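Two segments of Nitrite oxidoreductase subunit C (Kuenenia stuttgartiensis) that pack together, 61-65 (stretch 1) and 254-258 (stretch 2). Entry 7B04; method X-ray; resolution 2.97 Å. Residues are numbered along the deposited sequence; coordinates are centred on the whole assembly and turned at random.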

# COMPACT_ATOMS: atom_id res chain seq x y z
N HIS C 61 52.61 18.26 6.86
CA HIS C 61 51.75 17.98 5.72
C HIS C 61 52.54 17.84 4.42
O HIS C 61 52.78 18.84 3.74
CB HIS C 61 50.71 19.10 5.60
CG HIS C 61 49.71 18.89 4.51
ND1 HIS C 61 48.79 17.86 4.54
CD2 HIS C 61 49.45 19.59 3.38
CE1 HIS C 61 48.03 17.93 3.46
NE2 HIS C 61 48.41 18.97 2.74
N ILE C 62 52.95 16.62 4.06
CA ILE C 62 53.64 16.42 2.79
C ILE C 62 52.69 16.68 1.63
O ILE C 62 51.52 16.28 1.65
CB ILE C 62 54.27 15.01 2.71
CG1 ILE C 62 53.20 13.92 2.62
CG2 ILE C 62 55.19 14.77 3.90
CD1 ILE C 62 53.74 12.58 2.17
N THR C 63 53.19 17.38 0.61
CA THR C 63 52.45 17.64 -0.61
C THR C 63 53.37 17.42 -1.80
O THR C 63 54.59 17.54 -1.68
CB THR C 63 51.86 19.06 -0.66
OG1 THR C 63 52.84 20.00 -0.21
CG2 THR C 63 50.62 19.15 0.21
N VAL C 64 52.77 17.06 -2.94
CA VAL C 64 53.54 16.81 -4.16
C VAL C 64 54.47 17.98 -4.47
O VAL C 64 55.61 17.78 -4.91
CB VAL C 64 52.59 16.52 -5.33
CG1 VAL C 64 53.37 15.97 -6.51
CG2 VAL C 64 51.52 15.55 -4.90
N GLY C 65 53.99 19.20 -4.25
CA GLY C 65 54.83 20.36 -4.50
C GLY C 65 56.04 20.42 -3.59
O GLY C 65 57.13 20.81 -4.01
N GLY C 254 50.76 8.69 1.39
CA GLY C 254 51.10 9.40 0.17
C GLY C 254 50.15 10.56 -0.08
O GLY C 254 49.11 10.70 0.57
N CYS C 255 50.54 11.38 -1.06
CA CYS C 255 49.76 12.52 -1.53
C CYS C 255 49.72 12.49 -3.05
O CYS C 255 50.41 11.69 -3.69
CB CYS C 255 50.34 13.84 -1.02
SG CYS C 255 52.03 14.17 -1.58
N SER C 256 48.91 13.37 -3.64
CA SER C 256 48.70 13.32 -5.08
C SER C 256 48.36 14.71 -5.61
O SER C 256 48.12 15.65 -4.85
CB SER C 256 47.58 12.35 -5.44
OG SER C 256 47.58 11.23 -4.58
N LYS C 257 48.37 14.82 -6.94
CA LYS C 257 47.99 16.04 -7.62
C LYS C 257 47.56 15.70 -9.05
O LYS C 257 48.30 15.01 -9.76
CB LYS C 257 49.15 17.04 -7.64
CG LYS C 257 48.88 18.33 -8.39
CD LYS C 257 50.14 19.20 -8.42
CE LYS C 257 49.93 20.44 -9.27
NZ LYS C 257 51.17 21.26 -9.36
N PHE C 258 46.40 16.19 -9.46
CA PHE C 258 45.93 16.07 -10.84
C PHE C 258 45.85 17.45 -11.47
O PHE C 258 45.08 18.30 -11.01
CB PHE C 258 44.57 15.37 -10.92
CG PHE C 258 44.04 15.25 -12.32
CD1 PHE C 258 44.50 14.26 -13.16
CD2 PHE C 258 43.10 16.15 -12.80
CE1 PHE C 258 44.03 14.15 -14.45
CE2 PHE C 258 42.62 16.04 -14.09
CZ PHE C 258 43.08 15.04 -14.92

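Residues 254-258 form an extended strand that enters from earlier in the chain, its phi/psi values lying in or near the beta region throughout. The segment 61-65 is mostly irregular. Ile62 and Thr63 are extended, at -67/137 and -136/153, and the backbone then turns sharply at Val64, whose angles of -52/-39 are helical, as are those of Gly65 at -64/-37. The two segments approach most closely in the middle: the CA of Thr63 lies 5.9 Å from the CA of Cys255, and the CA of Val64 lies 6.0 Å from the CA of Ser256. Despite this proximity, no hydrogen bond links the two backbones, so the first segment does not extend the sheet as a neighbouring strand would. The contact is instead made by van der Waals packing and is small, with 259 Å² buried in total over both sides, and it joins parts of the chain at least 191 residues apart.

Alternation along both segments determines which side chains take part. On the strand, the CA-to-CB bonds of Cys255 and Lys257 point toward the other segment and that of Ser256 points away; on the opposing segment, Ile62 and Val64 point toward the strand while Thr63 points away.

Cys255 is the centre of the contact. Its chi1 of 61° (p) places SG against the backbone just before the turn, 3.5 Å from the C of Thr63 and 3.3 Å from the N of Val64. The sulfur thus rests on the peptide unit joining these residues, and Thr63 takes part through its main chain although its side chain is directed elsewhere. The same sulfur packs against the CG2 of Val64 at 3.6 Å, an apolar contact, and more loosely against the CG1 of Ile62 at 4.4 Å. Ile62 also approaches through its carbonyl, with its O 3.8 Å from the CB of Cys255.

Val64, buried in the assembly, is the other main contributor. With chi1 at -168° (t), its CG2 reaches beyond Cys255 to the strand backbone, lying 3.3 Å from the C of Ser256, a tight approach for a methyl group, and 3.8 Å from the N of Lys257. One methyl therefore touches both the cysteine sulfur and the peptide that follows Ser256. Ser256 meets the valine through its main chain, while its OG is hydrogen-bonded elsewhere in the structure.

At the edge of the contact, Lys257 contributes the base of its side chain, its CB lying 3.9 Å from the CG2 of Val64. All four chi angles are near 180°, and this fully extended chain carries its end away from the other segment, leaving the charged NZ without a partner here. The remaining residues are peripheral: the side chains of His61, which is poorly ordered, and Phe258 are out of reach, and the two glycines, Gly65 and Gly254, have no side chain to add.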